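Local coordinates for protein alkane monooxygenase (Geobacillus thermodenitrificans, PDB 3B9O) that belongs to the luciferase-like monooxygenases, a family of the TIM-barrel clan, and holds flavin mononucleotide in a pocket, at residues 304-307 against 308-311; 363-366 against 367-371. All coordinates share one frame; numbering follows the deposited sequence.

Contact 1 (304-307 against 308-311); sequences SLEG and HLAH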
loop_
_atom_site.group_PDB
_atom_site.type_symbol
_atom_site.label_atom_id
_atom_site.label_comp_id
_atom_site.label_asym_id
_atom_site.label_seq_id
_atom_site.Cartn_x
_atom_site.Cartn_y
_atom_site.Cartn_z
ATOM N N SER A 304 -19.826 -11.244 -5.541
ATOM C CA SER A 304 -20.625 -10.614 -6.586
ATOM C C SER A 304 -19.836 -10.496 -7.864
ATOM O O SER A 304 -18.976 -9.631 -7.996
ATOM C CB SER A 304 -21.129 -9.227 -6.187
ATOM O OG SER A 304 -21.920 -8.688 -7.246
ATOM N N LEU A 305 -20.155 -11.366 -8.817
ATOM C CA LEU A 305 -19.515 -11.337 -10.131
ATOM C C LEU A 305 -19.551 -9.942 -10.770
ATOM O O LEU A 305 -18.565 -9.496 -11.348
ATOM C CB LEU A 305 -20.156 -12.385 -11.056
ATOM C CG LEU A 305 -19.399 -12.802 -12.325
ATOM C CD1 LEU A 305 -19.963 -12.154 -13.548
ATOM C CD2 LEU A 305 -17.868 -12.585 -12.237
ATOM N N GLU A 306 -20.695 -9.266 -10.675
ATOM C CA GLU A 306 -20.867 -7.967 -11.306
ATOM C C GLU A 306 -19.949 -6.873 -10.704
ATOM O O GLU A 306 -19.358 -6.064 -11.426
ATOM C CB GLU A 306 -22.350 -7.582 -11.234
ATOM C CG GLU A 306 -22.827 -6.740 -12.401
ATOM C CD GLU A 306 -22.986 -7.495 -13.744
ATOM O OE1 GLU A 306 -23.135 -6.819 -14.771
ATOM O OE2 GLU A 306 -22.951 -8.727 -13.798
ATOM N N GLY A 307 -19.814 -6.883 -9.381
ATOM C CA GLY A 307 -18.860 -6.012 -8.707
ATOM C C GLY A 307 -17.436 -6.282 -9.145
ATOM O O GLY A 307 -16.700 -5.357 -9.494
ATOM N N HIS A 308 -17.064 -7.565 -9.196
ATOM C CA HIS A 308 -15.744 -7.907 -9.756
ATOM C C HIS A 308 -15.527 -7.510 -11.194
ATOM O O HIS A 308 -14.458 -7.054 -11.533
ATOM C CB HIS A 308 -15.413 -9.370 -9.537
ATOM C CG HIS A 308 -15.352 -9.716 -8.089
ATOM N ND1 HIS A 308 -14.246 -9.459 -7.320
ATOM C CD2 HIS A 308 -16.289 -10.217 -7.252
ATOM C CE1 HIS A 308 -14.478 -9.835 -6.079
ATOM N NE2 HIS A 308 -15.713 -10.296 -6.010
ATOM N N LEU A 309 -16.547 -7.647 -12.040
ATOM C CA LEU A 309 -16.405 -7.151 -13.417
ATOM C C LEU A 309 -16.110 -5.656 -13.463
ATOM O O LEU A 309 -15.286 -5.197 -14.269
ATOM C CB LEU A 309 -17.651 -7.489 -14.251
ATOM C CG LEU A 309 -17.841 -8.724 -15.145
ATOM C CD1 LEU A 309 -16.692 -9.688 -15.246
ATOM C CD2 LEU A 309 -19.157 -9.408 -14.805
ATOM N N ALA A 310 -16.788 -4.885 -12.615
ATOM C CA ALA A 310 -16.558 -3.438 -12.543
ATOM C C ALA A 310 -15.109 -3.141 -12.142
ATOM O O ALA A 310 -14.448 -2.288 -12.759
ATOM C CB ALA A 310 -17.566 -2.756 -11.566
ATOM N N HIS A 311 -14.612 -3.887 -11.153
ATOM C CA HIS A 311 -13.244 -3.688 -10.641
ATOM C C HIS A 311 -12.217 -4.005 -11.711
ATOM O O HIS A 311 -11.283 -3.250 -11.936
ATOM C CB HIS A 311 -13.005 -4.583 -9.422
ATOM C CG HIS A 311 -11.781 -4.227 -8.647
ATOM N ND1 HIS A 311 -11.609 -4.570 -7.324
ATOM C CD2 HIS A 311 -10.672 -3.530 -8.998
ATOM C CE1 HIS A 311 -10.442 -4.118 -6.900
ATOM N NE2 HIS A 311 -9.864 -3.467 -7.889
#

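Contact 2 (363-366 against 367-371); sequences MQYL and VEEAG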
loop_
_atom_site.group_PDB
_atom_site.type_symbol
_atom_site.label_atom_id
_atom_site.label_comp_id
_atom_site.label_asym_id
_atom_site.label_seq_id
_atom_site.Cartn_x
_atom_site.Cartn_y
_atom_site.Cartn_z
ATOM N N MET A 363 2.382 -19.645 4.011
ATOM C CA MET A 363 3.083 -18.365 4.152
ATOM C C MET A 363 4.574 -18.544 4.168
ATOM O O MET A 363 5.309 -17.852 3.459
ATOM C CB MET A 363 2.603 -17.643 5.395
ATOM C CG MET A 363 1.089 -17.227 5.300
ATOM S SD MET A 363 0.570 -16.392 6.835
ATOM C CE MET A 363 1.558 -14.914 6.803
ATOM N N GLN A 364 5.020 -19.485 4.984
ATOM C CA GLN A 364 6.430 -19.790 5.124
ATOM C C GLN A 364 7.035 -20.254 3.777
ATOM O O GLN A 364 8.158 -19.872 3.438
ATOM C CB GLN A 364 6.635 -20.795 6.273
ATOM C CG GLN A 364 8.088 -21.309 6.426
ATOM C CD GLN A 364 8.237 -22.281 7.567
ATOM O OE1 GLN A 364 7.245 -22.777 8.136
ATOM N NE2 GLN A 364 9.480 -22.587 7.905
ATOM N N TYR A 365 6.261 -21.016 2.984
ATOM C CA TYR A 365 6.750 -21.533 1.695
ATOM C C TYR A 365 7.087 -20.386 0.738
ATOM O O TYR A 365 8.139 -20.361 0.113
ATOM C CB TYR A 365 5.693 -22.443 1.065
ATOM C CG TYR A 365 6.286 -23.364 0.014
ATOM C CD1 TYR A 365 5.965 -23.202 -1.337
ATOM C CD2 TYR A 365 7.221 -24.356 0.370
ATOM C CE1 TYR A 365 6.515 -24.076 -2.300
ATOM C CE2 TYR A 365 7.770 -25.244 -0.616
ATOM C CZ TYR A 365 7.390 -25.071 -1.931
ATOM O OH TYR A 365 7.896 -25.863 -2.918
ATOM N N LEU A 366 6.176 -19.430 0.633
ATOM C CA LEU A 366 6.379 -18.244 -0.211
ATOM C C LEU A 366 7.582 -17.437 0.241
ATOM O O LEU A 366 8.455 -17.063 -0.566
ATOM C CB LEU A 366 5.081 -17.419 -0.213
ATOM C CG LEU A 366 4.011 -17.372 -1.313
ATOM C CD1 LEU A 366 4.114 -18.365 -2.456
ATOM C CD2 LEU A 366 2.567 -17.309 -0.683
ATOM N N VAL A 367 7.670 -17.195 1.547
ATOM C CA VAL A 367 8.832 -16.498 2.105
ATOM C C VAL A 367 10.143 -17.186 1.735
ATOM O O VAL A 367 11.055 -16.536 1.174
ATOM C CB VAL A 367 8.718 -16.325 3.638
ATOM C CG1 VAL A 367 10.064 -15.787 4.235
ATOM C CG2 VAL A 367 7.574 -15.372 3.931
ATOM N N GLU A 368 10.234 -18.482 2.033
ATOM C CA GLU A 368 11.484 -19.234 1.869
ATOM C C GLU A 368 11.817 -19.563 0.410
ATOM O O GLU A 368 12.986 -19.562 0.021
ATOM C CB GLU A 368 11.442 -20.504 2.715
ATOM C CG GLU A 368 11.629 -20.165 4.188
ATOM C CD GLU A 368 11.561 -21.359 5.124
ATOM O OE1 GLU A 368 11.307 -22.497 4.669
ATOM O OE2 GLU A 368 11.745 -21.125 6.340
ATOM N N GLU A 369 10.799 -19.811 -0.404
ATOM C CA GLU A 369 11.065 -20.227 -1.761
ATOM C C GLU A 369 10.980 -19.095 -2.770
ATOM O O GLU A 369 11.632 -19.188 -3.813
ATOM C CB GLU A 369 10.151 -21.391 -2.172
ATOM C CG GLU A 369 10.320 -22.639 -1.344
ATOM C CD GLU A 369 11.725 -23.256 -1.435
ATOM O OE1 GLU A 369 12.265 -23.615 -0.380
ATOM O OE2 GLU A 369 12.277 -23.375 -2.558
ATOM N N ALA A 370 10.165 -18.064 -2.519
ATOM C CA ALA A 370 10.071 -16.931 -3.484
ATOM C C ALA A 370 10.916 -15.695 -3.101
ATOM O O ALA A 370 11.066 -14.730 -3.897
ATOM C CB ALA A 370 8.638 -16.533 -3.724
ATOM N N GLY A 371 11.462 -15.717 -1.896
ATOM C CA GLY A 371 12.190 -14.565 -1.372
ATOM C C GLY A 371 11.309 -13.414 -0.983
ATOM O O GLY A 371 11.722 -12.246 -1.011
#

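Contact 1 (304-307 against 308-311)
Leu309 N bonds to Leu305 O at 2.8 Å, and the same i to i+4 pattern runs on from Glu306 to Ala310 and from Gly307 to His311. These are the first two turns of helix 305-316, with Ser304 at the N-cap position. Ala310 N reaches Glu306 O at 3.1 Å. His311 N meets Gly307 O at 3.0 Å.

Leu309 leans back over the turn. Its CB lies 3.6 Å from Glu306 O. The fit of its outer methyls against Leu305 is doubtful, because the two side chains are modelled too close together. Glu306 OE1 is hydrogen-bonded to Tyr66 OH. The CB of Ala310 rests 3.4 Å from Gly307 O. The imidazole of His308 turns back toward the start of the helix, with CG anti to its own carbonyl carbon (chi1 -61°). The ring stacks with Trp303 and meets His20 edge-to-face. Ser304 OG bonds to Glu76 OE1.

Helix 334-341 packs against one side of these turns, where Met341 touches Leu305, His308 and Leu309. Helix 71-75 touches another part, through Thr72 on Glu306 and Ala310.

Contact 2 (363-366 against 367-371)
Gln364 and Glu368 lie side by side, one turn apart, in the last two turns of helix 356-370. This helix leads into strand 374-378 of the parallel sheet in a TIM-barrel-type fold. Four i to i+4 backbone bonds join the halves, from Val367 N to Met363 O at 3.1 Å through Ala370 N to Leu366 O at 2.8 Å.

The tightly packed part is apolar. Met363, Leu366 and Val367 all touch Phe375 of strand 374-378, and Met363 also packs on Phe389 and Leu397 of helix 384-399. Val367 lays CG2 back over the previous turn, 3.4 Å from Met363 O. The methyl of Ala370 sits 3.2 Å from Leu366 O and touches Leu254 of helix 251-265. Val251 of that helix meets both Leu366 and Tyr365.

The solvent side is polar and more loosely built, with Tyr365, Glu368 and Glu369 exposed. Gly371, also exposed, leaves the helix here with positive phi. Tyr365 swings its ring along the helix toward Glu369, its CG anti to the backbone N (chi1 -160°). A CH-pi contact follows: Glu369 CG lies over one face of the ring, 3.8 Å from its centroid.

The side chains of Gln364 and Glu368 point the same way, both extended beyond CG, with amide and carboxylate planes 78° apart. The other end of the Gln364 amide, OE1, receives a weak hydrogen bond from Arg400 NH1. Gln364 NE2 donates to Glu368 OE2 at 3.1 Å in a nearly straight bond (174°), which lies in the amide plane but reaches the oxygen from above the carboxylate plane.

Contacts 1 and 2 are both local, each formed within a single helix. One lies at the start of helix 305-316 and the other at the end of helix 356-370. Their centres are 31 Å apart, and their nearest atoms are about 19 Å apart, so they do not touch. Both belong to the same luciferase-like monooxygenase chain. Contact 1 is closer to the flavin mononucleotide: the side chain of His311 is about 8 Å from it. In contact 2 the side chain of Leu366 is about 14 Å from the same ligand. Contact 2 instead packs against the parallel sheet, through strand 374-378.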